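Local coordinates for protein GH5 (Bacteroidetes bacterium AC2a, PDB 4YHG) that acts as an endoglucanase of glycoside hydrolase family 5, hydrolysing beta-1,4-glucosidic bonds in cellulose, at residues 159-164 with 207-212; 55-60 with 327-332; 317-322 with 375-380. The protein carries 1 engineered substitution. All coordinates share one frame; numbering follows the deposited sequence.

Interaction 1. Residues 159-164 with 207-212; sequences FETLNA and RYIGVP. Engineered in segment 159-164: A164 (natural residue Glu). With BGC (beta-D-glucopyranose), chain C.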
loop_
_atom_site.group_PDB
_atom_site.type_symbol
_atom_site.label_atom_id
_atom_site.label_comp_id
_atom_site.label_asym_id
_atom_site.label_seq_id
_atom_site.Cartn_x
_atom_site.Cartn_y
_atom_site.Cartn_z
ATOM N N PHE A 159 7.585 -2.191 -8.821
ATOM C CA PHE A 159 7.350 -3.471 -8.162
ATOM C C PHE A 159 7.497 -3.338 -6.655
ATOM O O PHE A 159 8.518 -2.857 -6.162
ATOM C CB PHE A 159 8.360 -4.515 -8.589
ATOM C CG PHE A 159 8.247 -4.954 -10.014
ATOM C CD1 PHE A 159 7.138 -4.670 -10.787
ATOM C CD2 PHE A 159 9.265 -5.708 -10.578
ATOM C CE1 PHE A 159 7.067 -5.095 -12.102
ATOM C CE2 PHE A 159 9.181 -6.149 -11.877
ATOM C CZ PHE A 159 8.085 -5.837 -12.637
ATOM N N GLU A 160 6.495 -3.804 -5.923
ATOM C CA GLU A 160 6.547 -3.833 -4.464
ATOM C C GLU A 160 6.722 -5.308 -4.045
ATOM O O GLU A 160 5.853 -6.142 -4.322
ATOM C CB GLU A 160 5.267 -3.206 -3.936
ATOM C CG GLU A 160 5.028 -3.255 -2.434
ATOM C CD GLU A 160 3.631 -2.756 -2.079
ATOM O OE1 GLU A 160 3.381 -1.524 -2.243
ATOM O OE2 GLU A 160 2.788 -3.596 -1.668
ATOM N N THR A 161 7.857 -5.627 -3.410
ATOM C CA THR A 161 8.277 -7.018 -3.211
ATOM C C THR A 161 7.227 -7.895 -2.558
ATOM O O THR A 161 6.965 -8.995 -3.016
ATOM C CB THR A 161 9.517 -7.113 -2.329
ATOM O OG1 THR A 161 9.304 -6.395 -1.102
ATOM C CG2 THR A 161 10.735 -6.553 -3.052
ATOM N N LEU A 162 6.658 -7.401 -1.456
ATOM C CA LEU A 162 5.730 -8.153 -0.591
ATOM C C LEU A 162 4.725 -7.187 -0.039
ATOM O O LEU A 162 4.923 -6.004 -0.137
ATOM C CB LEU A 162 6.495 -8.759 0.591
ATOM C CG LEU A 162 7.515 -9.808 0.207
ATOM C CD1 LEU A 162 8.524 -9.990 1.317
ATOM C CD2 LEU A 162 6.788 -11.104 -0.102
ATOM N N ASN A 163 3.667 -7.682 0.574
ATOM C CA ASN A 163 2.697 -6.801 1.205
ATOM C C ASN A 163 2.911 -6.615 2.716
ATOM O O ASN A 163 3.807 -5.897 3.116
ATOM C CB ASN A 163 1.275 -7.262 0.892
ATOM C CG ASN A 163 0.229 -6.301 1.422
ATOM O OD1 ASN A 163 0.404 -5.084 1.368
ATOM N ND2 ASN A 163 -0.850 -6.837 1.929
ATOM N N ALA A 164 2.104 -7.261 3.544
ATOM C CA ALA A 164 2.101 -7.029 4.997
ATOM C C ALA A 164 2.341 -8.376 5.668
ATOM O O ALA A 164 1.411 -9.147 5.923
ATOM C CB ALA A 164 0.777 -6.415 5.445
ATOM N N ARG A 207 14.369 -0.098 -12.458
ATOM C CA ARG A 207 13.033 0.099 -11.945
ATOM C C ARG A 207 13.107 0.404 -10.447
ATOM O O ARG A 207 13.936 -0.149 -9.725
ATOM C CB ARG A 207 12.270 -1.199 -12.192
ATOM C CG ARG A 207 10.849 -1.266 -11.729
ATOM C CD ARG A 207 10.179 -2.644 -11.956
ATOM N NE ARG A 207 10.357 -3.259 -13.276
ATOM C CZ ARG A 207 9.992 -2.716 -14.442
ATOM N NH1 ARG A 207 9.433 -1.499 -14.505
ATOM N NH2 ARG A 207 10.199 -3.392 -15.568
ATOM N N TYR A 208 12.242 1.291 -9.967
ATOM C CA TYR A 208 12.096 1.486 -8.531
ATOM C C TYR A 208 11.373 0.292 -7.929
ATOM O O TYR A 208 10.392 -0.188 -8.490
ATOM C CB TYR A 208 11.327 2.760 -8.242
ATOM C CG TYR A 208 12.102 3.999 -8.514
ATOM C CD1 TYR A 208 12.940 4.541 -7.555
ATOM C CD2 TYR A 208 12.024 4.627 -9.745
ATOM C CE1 TYR A 208 13.680 5.696 -7.813
ATOM C CE2 TYR A 208 12.758 5.770 -10.010
ATOM C CZ TYR A 208 13.577 6.304 -9.036
ATOM O OH TYR A 208 14.296 7.439 -9.302
ATOM N N ILE A 209 11.893 -0.189 -6.797
ATOM C CA ILE A 209 11.320 -1.310 -6.068
ATOM C C ILE A 209 10.956 -0.868 -4.652
ATOM O O ILE A 209 11.816 -0.363 -3.919
ATOM C CB ILE A 209 12.314 -2.475 -5.961
ATOM C CG1 ILE A 209 12.743 -2.929 -7.356
ATOM C CG2 ILE A 209 11.705 -3.653 -5.203
ATOM C CD1 ILE A 209 13.751 -4.067 -7.353
ATOM N N GLY A 210 9.695 -1.067 -4.270
ATOM C CA GLY A 210 9.234 -0.820 -2.899
ATOM C C GLY A 210 9.421 -2.045 -2.025
ATOM O O GLY A 210 9.105 -3.160 -2.444
ATOM N N VAL A 211 9.935 -1.831 -0.812
ATOM C CA VAL A 211 10.176 -2.895 0.164
ATOM C C VAL A 211 9.562 -2.523 1.506
ATOM O O VAL A 211 9.846 -1.449 2.021
ATOM C CB VAL A 211 11.688 -3.151 0.390
ATOM C CG1 VAL A 211 12.334 -3.749 -0.847
ATOM C CG2 VAL A 211 12.421 -1.884 0.761
ATOM N N PRO A 212 8.726 -3.408 2.084
ATOM C CA PRO A 212 8.105 -3.172 3.363
ATOM C C PRO A 212 8.854 -3.741 4.580
ATOM O O PRO A 212 9.689 -4.642 4.444
ATOM C CB PRO A 212 6.808 -3.950 3.236
ATOM C CG PRO A 212 7.206 -5.136 2.466
ATOM C CD PRO A 212 8.276 -4.685 1.515
HETATM C C2 BGC C . -4.177 -5.163 3.613
HETATM C C3 BGC C . -5.463 -4.905 2.777
HETATM C C4 BGC C . -6.640 -4.748 3.762
HETATM C C5 BGC C . -6.365 -3.524 4.621
HETATM C C6 BGC C . -7.581 -3.047 5.420
HETATM C C1 BGC C . -4.011 -4.180 4.817
HETATM O O1 BGC C . -3.028 -4.650 5.777
HETATM O O2 BGC C . -3.019 -5.101 2.759
HETATM O O3 BGC C . -5.679 -5.955 1.792
HETATM O O4 BGC C . -7.928 -4.662 3.141
HETATM O O5 BGC C . -5.271 -3.894 5.489
HETATM O O6 BGC C . -7.873 -4.013 6.432
#
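F159 and T161 both bond to G210, in the ladder expected of neighbouring parallel strands. F159 O accepts from G210 N at 2.9 Å, and T161 N donates to G210 O, again at 2.9 Å, so both backbone polar groups of the glycine are spent on segment 159-164. A further bond, F159 N to Y208 O at 3.5 Å, is weak. On one face of this ladder R207 lies over the F159 ring. Its CD sits 3.5 Å from the ring centroid, 11° off the normal, and CZ follows at 4.5 Å as a cation-pi contact. The chain of R207 runs straight as far as CG and CD, then bends at chi3 (-47°), which carries the guanidinium across the aromatic face with the two planes 39° apart. All three guanidinium nitrogens have acceptors: N204 OD1 for NE, L157 O for NH1 and D153 O for NH2. E160, on the other face, is equally well supplied, with OE1 bound to Y292 OH and OE2 to N101 ND2 and R59. The hydroxyl of T161 pairs with N190 OD1 while its CG2 rests on I209 CG2 at 3.7 Å. Past E160, the P212 ring meets the carbonyls of L162 and N163 through its CG, and N163 ND2 gives a nearly straight bond (2.9 Å) to O2 of the chain C glucose. The next residue, A164, is an engineered replacement for glutamate; in this family the glutamate after such an asparagine, following the fourth strand, is usually the acid/base. In the TIM barrel, strands 157-160 and 209-212 are joined by a right-handed beta-alpha-beta crossover through helix 181-199, which covers T161 and I209, while strands 97-101 and 236-242 continue the sheet beyond them.

Interaction 2. Residues 55-60 with 327-332; sequences FRSVRI and SALYWD. With BGC (beta-D-glucopyranose), chain C; BGC (beta-D-glucopyranose), chain B.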
loop_
_atom_site.group_PDB
_atom_site.type_symbol
_atom_site.label_atom_id
_atom_site.label_comp_id
_atom_site.label_asym_id
_atom_site.label_seq_id
_atom_site.Cartn_x
_atom_site.Cartn_y
_atom_site.Cartn_z
ATOM N N PHE A 55 -5.604 11.543 -9.344
ATOM C CA PHE A 55 -4.639 10.563 -8.811
ATOM C C PHE A 55 -3.471 10.446 -9.775
ATOM O O PHE A 55 -3.667 10.409 -10.995
ATOM C CB PHE A 55 -5.225 9.157 -8.634
ATOM C CG PHE A 55 -6.271 9.049 -7.568
ATOM C CD1 PHE A 55 -5.928 9.085 -6.216
ATOM C CD2 PHE A 55 -7.609 8.886 -7.907
ATOM C CE1 PHE A 55 -6.898 8.972 -5.237
ATOM C CE2 PHE A 55 -8.575 8.784 -6.921
ATOM C CZ PHE A 55 -8.218 8.830 -5.590
ATOM N N ARG A 56 -2.268 10.352 -9.222
ATOM C CA ARG A 56 -1.073 10.227 -10.035
ATOM C C ARG A 56 -0.574 8.816 -10.140
ATOM O O ARG A 56 0.250 8.511 -11.034
ATOM C CB ARG A 56 0.031 11.079 -9.459
ATOM C CG ARG A 56 -0.057 12.520 -9.887
ATOM C CD ARG A 56 0.929 13.323 -9.095
ATOM N NE ARG A 56 0.604 14.726 -9.220
ATOM C CZ ARG A 56 1.307 15.613 -9.912
ATOM N NH1 ARG A 56 2.418 15.251 -10.540
ATOM N NH2 ARG A 56 0.905 16.887 -9.949
ATOM N N SER A 57 -1.044 7.947 -9.244
ATOM C CA SER A 57 -0.540 6.577 -9.207
ATOM C C SER A 57 -1.668 5.604 -8.929
ATOM O O SER A 57 -2.735 6.009 -8.491
ATOM C CB SER A 57 0.578 6.441 -8.171
ATOM O OG SER A 57 0.229 7.043 -6.926
ATOM N N VAL A 58 -1.431 4.327 -9.209
ATOM C CA VAL A 58 -2.402 3.300 -8.912
ATOM C C VAL A 58 -1.667 2.062 -8.447
ATOM O O VAL A 58 -0.626 1.727 -8.983
ATOM C CB VAL A 58 -3.325 2.984 -10.121
ATOM C CG1 VAL A 58 -2.546 2.438 -11.302
ATOM C CG2 VAL A 58 -4.392 1.992 -9.744
ATOM N N ARG A 59 -2.200 1.411 -7.419
ATOM C CA ARG A 59 -1.646 0.166 -6.895
ATOM C C ARG A 59 -2.625 -0.935 -7.189
ATOM O O ARG A 59 -3.815 -0.869 -6.829
ATOM C CB ARG A 59 -1.385 0.271 -5.395
ATOM C CG ARG A 59 -0.778 -0.946 -4.724
ATOM C CD ARG A 59 -0.201 -0.513 -3.388
ATOM N NE ARG A 59 0.325 -1.572 -2.531
ATOM C CZ ARG A 59 -0.396 -2.270 -1.669
ATOM N NH1 ARG A 59 -1.700 -2.090 -1.567
ATOM N NH2 ARG A 59 0.193 -3.160 -0.892
ATOM N N ILE A 60 -2.107 -1.942 -7.885
ATOM C CA ILE A 60 -2.867 -3.110 -8.223
ATOM C C ILE A 60 -2.333 -4.292 -7.415
ATOM O O ILE A 60 -1.440 -5.017 -7.859
ATOM C CB ILE A 60 -2.776 -3.383 -9.718
ATOM C CG1 ILE A 60 -3.292 -2.163 -10.474
ATOM C CG2 ILE A 60 -3.562 -4.645 -10.052
ATOM C CD1 ILE A 60 -2.921 -2.161 -11.939
ATOM N N SER A 327 4.451 10.269 -0.694
ATOM C CA SER A 327 3.292 9.997 -1.517
ATOM C C SER A 327 2.508 8.895 -0.854
ATOM O O SER A 327 3.024 8.238 0.033
ATOM C CB SER A 327 3.708 9.574 -2.916
ATOM O OG SER A 327 4.490 8.406 -2.884
ATOM N N ALA A 328 1.250 8.705 -1.280
ATOM C CA ALA A 328 0.348 7.822 -0.587
ATOM C C ALA A 328 -0.821 7.378 -1.445
ATOM O O ALA A 328 -1.415 8.195 -2.142
ATOM C CB ALA A 328 -0.189 8.520 0.658
ATOM N N LEU A 329 -1.187 6.103 -1.317
ATOM C CA LEU A 329 -2.272 5.534 -2.091
ATOM C C LEU A 329 -3.463 5.095 -1.239
ATOM O O LEU A 329 -3.352 4.246 -0.320
ATOM C CB LEU A 329 -1.740 4.383 -2.935
ATOM C CG LEU A 329 -0.654 4.856 -3.941
ATOM C CD1 LEU A 329 0.751 4.762 -3.356
ATOM C CD2 LEU A 329 -0.691 4.058 -5.228
ATOM N N TYR A 330 -4.618 5.676 -1.533
ATOM C CA TYR A 330 -5.832 5.388 -0.740
ATOM C C TYR A 330 -6.328 3.963 -0.975
ATOM O O TYR A 330 -6.302 3.488 -2.108
ATOM C CB TYR A 330 -6.920 6.402 -1.068
ATOM C CG TYR A 330 -8.248 6.087 -0.445
ATOM C CD1 TYR A 330 -8.510 6.404 0.883
ATOM C CD2 TYR A 330 -9.239 5.477 -1.174
ATOM C CE1 TYR A 330 -9.736 6.117 1.461
ATOM C CE2 TYR A 330 -10.458 5.158 -0.600
ATOM C CZ TYR A 330 -10.703 5.489 0.715
ATOM O OH TYR A 330 -11.886 5.172 1.282
ATOM N N TRP A 331 -6.759 3.289 0.086
ATOM C CA TRP A 331 -7.288 1.958 -0.025
ATOM C C TRP A 331 -8.778 1.984 -0.414
ATOM O O TRP A 331 -9.620 2.460 0.353
ATOM C CB TRP A 331 -7.105 1.199 1.296
ATOM C CG TRP A 331 -7.667 -0.194 1.238
ATOM C CD1 TRP A 331 -8.821 -0.646 1.834
ATOM C CD2 TRP A 331 -7.137 -1.295 0.504
ATOM N NE1 TRP A 331 -9.020 -1.961 1.534
ATOM C CE2 TRP A 331 -8.012 -2.389 0.708
ATOM C CE3 TRP A 331 -6.006 -1.470 -0.302
ATOM C CZ2 TRP A 331 -7.803 -3.619 0.134
ATOM C CZ3 TRP A 331 -5.785 -2.698 -0.855
ATOM C CH2 TRP A 331 -6.678 -3.769 -0.637
ATOM N N ASP A 332 -9.091 1.489 -1.613
ATOM C CA ASP A 332 -10.478 1.417 -2.075
ATOM C C ASP A 332 -10.853 -0.047 -2.315
ATOM O O ASP A 332 -10.346 -0.691 -3.217
ATOM C CB ASP A 332 -10.628 2.249 -3.336
ATOM C CG ASP A 332 -12.056 2.400 -3.766
ATOM O OD1 ASP A 332 -12.806 1.379 -3.774
ATOM O OD2 ASP A 332 -12.429 3.540 -4.125
HETATM C C2 BGC C . -4.177 -5.163 3.613
HETATM C C3 BGC C . -5.463 -4.905 2.777
HETATM C C4 BGC C . -6.640 -4.748 3.762
HETATM C C5 BGC C . -6.365 -3.524 4.621
HETATM C C6 BGC C . -7.581 -3.047 5.420
HETATM C C1 BGC C . -4.011 -4.180 4.817
HETATM O O1 BGC C . -3.028 -4.650 5.777
HETATM O O2 BGC C . -3.019 -5.101 2.759
HETATM O O3 BGC C . -5.679 -5.955 1.792
HETATM O O4 BGC C . -7.928 -4.662 3.141
HETATM O O5 BGC C . -5.271 -3.894 5.489
HETATM O O6 BGC C . -7.873 -4.013 6.432
HETATM C C2 BGC B . -10.268 -5.335 2.899
HETATM C C3 BGC B . -11.372 -6.274 3.447
HETATM C C4 BGC B . -10.888 -7.723 3.267
HETATM C C5 BGC B . -9.545 -7.873 4.021
HETATM C C6 BGC B . -9.087 -9.324 4.010
HETATM C C1 BGC B . -8.930 -5.585 3.638
HETATM O O2 BGC B . -10.603 -3.937 2.984
HETATM O O3 BGC B . -12.701 -6.093 2.882
HETATM O O4 BGC B . -11.855 -8.643 3.802
HETATM O O5 BGC B . -8.514 -6.974 3.521
HETATM O O6 BGC B . -7.683 -9.371 4.224
#
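L329 turns its CD2 into the notch between S57 and R59, reaching S57 OG at 3.6 Å, R59 N at 3.8 Å and R59 CB at 3.9 Å. It comes from a strand that runs at 52° to 57-60, with the nearest CA atoms, those of V58 and L329, 7.2 Å apart, so side chains rather than backbones make the meeting. A leucine chi2 of 91°, off the staggered values, goes with CD2 being the methyl that enters the notch. S57 keeps OG wedged between its own N and carbonyl carbon, and the hydroxyl is bound to M14 O. R59 stretches out fully from CG to NE, sending its guanidinium to N19 OD1 and the carboxylate of E295. NH1 also passes W331 CZ3 at 4.2 Å, with the tryptophan rim near the guanidinium plane. W331 in turn holds CG anti to its N (chi1 179°), which swings the indole into the glycan pocket: C3 of the chain C glucose lies over one face, toward the rim, and NE1 donates to O2 of the chain B glucose at 2.9 Å. With the indole cut back to an alanine here, that O2 would probably lose its donor and the chain C sugar the flat surface it lies against. Strand 16-20 lies between the two strands in the barrel, 97-101 flanks 57-60 with I99 against L329, and 291-296 borders 327-332.

Interaction 3. Residues 317-322 with 375-380; sequences ICKAMR and YTLQSI
K319 of helix 304-323 meets Y375, L377 and I380 with successive parts of its side chain. The apolar contacts come first: K319 CB touches I380 CD1 at 3.6 Å, K319 CG lies 3.8 Å from L377 CD2, and the same leucine methyl reaches A320 CB at 4.2 Å. A bend at chi2 (50°) then turns the rest of the lysine along Y375, where CE comes within 3.3 Å of Y375 O. Polar contacts take over at the tip. One water accepts from K319 NZ at 3.0 Å and donates to Y375 O at 2.8 Å, bridging the segments, while the ammonium has its salt bridge with D323. The Y375 hydroxyl is bound to S367 OG of helix 357-369. Within 375-380 a capping bond runs from S379 N to T376 OG1 at 3.0 Å. T376 O takes two further bonds, from the S379 hydroxyl and from I380 N in the helix backbone. Here, then, a short helix with a threonine N-cap, near the C terminus, docks on the outer layer of helices of a TIM barrel, with the aliphatic part of a lysine filling the seam and its charged end reaching water and an aspartate.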
loop_
_atom_site.group_PDB
_atom_site.type_symbol
_atom_site.label_atom_id
_atom_site.label_comp_id
_atom_site.label_asym_id
_atom_site.label_seq_id
_atom_site.Cartn_x
_atom_site.Cartn_y
_atom_site.Cartn_z
ATOM N N ILE A 317 -3.657 14.930 7.192
ATOM C CA ILE A 317 -2.574 13.962 7.008
ATOM C C ILE A 317 -1.971 14.050 5.612
ATOM O O ILE A 317 -0.764 13.950 5.455
ATOM C CB ILE A 317 -2.988 12.517 7.304
ATOM C CG1 ILE A 317 -4.008 11.982 6.274
ATOM C CG2 ILE A 317 -3.488 12.416 8.741
ATOM C CD1 ILE A 317 -4.373 10.526 6.517
ATOM N N CYS A 318 -2.790 14.300 4.597
ATOM C CA CYS A 318 -2.234 14.364 3.257
ATOM C C CYS A 318 -1.326 15.607 3.056
ATOM O O CYS A 318 -0.376 15.549 2.301
ATOM C CB CYS A 318 -3.332 14.261 2.195
ATOM S SG CYS A 318 -4.177 12.661 2.165
ATOM N N LYS A 319 -1.610 16.704 3.743
ATOM C CA LYS A 319 -0.747 17.860 3.681
ATOM C C LYS A 319 0.572 17.557 4.365
ATOM O O LYS A 319 1.634 17.885 3.872
ATOM C CB LYS A 319 -1.411 19.043 4.351
ATOM C CG LYS A 319 -0.515 20.272 4.502
ATOM C CD LYS A 319 0.183 20.653 3.210
ATOM C CE LYS A 319 0.733 22.068 3.314
ATOM N NZ LYS A 319 1.640 22.375 2.178
ATOM N N ALA A 320 0.481 16.930 5.522
ATOM C CA ALA A 320 1.656 16.547 6.274
ATOM C C ALA A 320 2.557 15.628 5.463
ATOM O O ALA A 320 3.788 15.732 5.531
ATOM C CB ALA A 320 1.253 15.882 7.589
ATOM N N MET A 321 1.950 14.735 4.690
ATOM C CA MET A 321 2.705 13.871 3.786
ATOM C C MET A 321 3.400 14.711 2.717
ATOM O O MET A 321 4.642 14.653 2.543
ATOM C CB MET A 321 1.798 12.831 3.140
ATOM C CG MET A 321 1.313 11.742 4.086
ATOM S SD MET A 321 -0.061 10.849 3.359
ATOM C CE MET A 321 -0.576 9.772 4.688
ATOM N N ARG A 322 2.626 15.530 2.007
ATOM C CA ARG A 322 3.217 16.334 0.957
ATOM C C ARG A 322 4.476 17.055 1.475
ATOM O O ARG A 322 5.476 17.073 0.805
ATOM C CB ARG A 322 2.203 17.349 0.427
ATOM C CG ARG A 322 2.799 18.487 -0.395
ATOM C CD ARG A 322 3.378 17.933 -1.682
ATOM N NE ARG A 322 4.117 18.958 -2.418
ATOM C CZ ARG A 322 3.560 19.932 -3.140
ATOM N NH1 ARG A 322 2.223 20.060 -3.233
ATOM N NH2 ARG A 322 4.353 20.799 -3.767
ATOM N N TYR A 375 -1.381 27.875 2.827
ATOM C CA TYR A 375 -2.082 26.691 3.207
ATOM C C TYR A 375 -1.100 25.790 3.932
ATOM O O TYR A 375 -0.195 25.242 3.333
ATOM C CB TYR A 375 -2.627 26.001 1.983
ATOM C CG TYR A 375 -3.405 24.762 2.252
ATOM C CD1 TYR A 375 -4.759 24.816 2.598
ATOM C CD2 TYR A 375 -2.823 23.510 2.091
ATOM C CE1 TYR A 375 -5.499 23.650 2.801
ATOM C CE2 TYR A 375 -3.554 22.342 2.295
ATOM C CZ TYR A 375 -4.894 22.420 2.649
ATOM O OH TYR A 375 -5.595 21.249 2.845
ATOM N N THR A 376 -1.326 25.621 5.229
ATOM C CA THR A 376 -0.397 24.935 6.129
ATOM C C THR A 376 -1.168 23.994 7.041
ATOM O O THR A 376 -2.398 24.019 7.084
ATOM C CB THR A 376 0.261 25.956 7.056
ATOM O OG1 THR A 376 -0.782 26.635 7.782
ATOM C CG2 THR A 376 1.122 26.970 6.277
ATOM N N LEU A 377 -0.450 23.199 7.820
ATOM C CA LEU A 377 -1.097 22.420 8.858
ATOM C C LEU A 377 -1.876 23.326 9.835
ATOM O O LEU A 377 -2.974 22.976 10.219
ATOM C CB LEU A 377 -0.080 21.589 9.622
ATOM C CG LEU A 377 0.497 20.398 8.884
ATOM C CD1 LEU A 377 1.318 19.559 9.862
ATOM C CD2 LEU A 377 -0.608 19.546 8.259
ATOM N N GLN A 378 -1.315 24.477 10.214
ATOM C CA GLN A 378 -2.026 25.469 11.046
ATOM C C GLN A 378 -3.390 25.880 10.453
ATOM O O GLN A 378 -4.382 25.825 11.153
ATOM C CB GLN A 378 -1.146 26.698 11.228
ATOM C CG GLN A 378 -1.654 27.848 12.104
ATOM C CD GLN A 378 -0.653 29.054 12.108
ATOM O OE1 GLN A 378 0.006 29.374 11.086
ATOM N NE2 GLN A 378 -0.555 29.729 13.239
ATOM N N SER A 379 -3.447 26.276 9.178
ATOM C CA SER A 379 -4.699 26.731 8.579
ATOM C C SER A 379 -5.705 25.581 8.551
ATOM O O SER A 379 -6.891 25.784 8.784
ATOM C CB SER A 379 -4.471 27.337 7.172
ATOM O OG SER A 379 -4.059 26.355 6.216
ATOM N N ILE A 380 -5.236 24.366 8.286
ATOM C CA ILE A 380 -6.149 23.214 8.221
ATOM C C ILE A 380 -6.732 22.952 9.608
ATOM O O ILE A 380 -7.950 22.821 9.794
ATOM C CB ILE A 380 -5.448 21.956 7.674
ATOM C CG1 ILE A 380 -5.006 22.174 6.227
ATOM C CG2 ILE A 380 -6.402 20.775 7.654
ATOM C CD1 ILE A 380 -4.015 21.149 5.706
HETATM O O HOH W 1 2.595 25.004 3.194
#

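How the interactions relate
From the N terminus, segment 55-60 comes first and waits until 327-332 for its partner, so interaction 2 closes a loop taking in most of the barrel. Interaction 1 opens and shuts within that span, as a local link between consecutive strands. The two meet inside the barrel, where E160 OE2 and R59 NH2 form a salt bridge of 2.7 Å, and both touch the chain C glucose. Interaction 3 starts at 317-322, before interaction 2 has closed, and ends at 375-380, so these two cross; M321 SD packs on A328 CB between them. Interaction 1 is finished before interaction 3 begins. Together they tie barrel strands to one another and the C-terminal region to the outer helices.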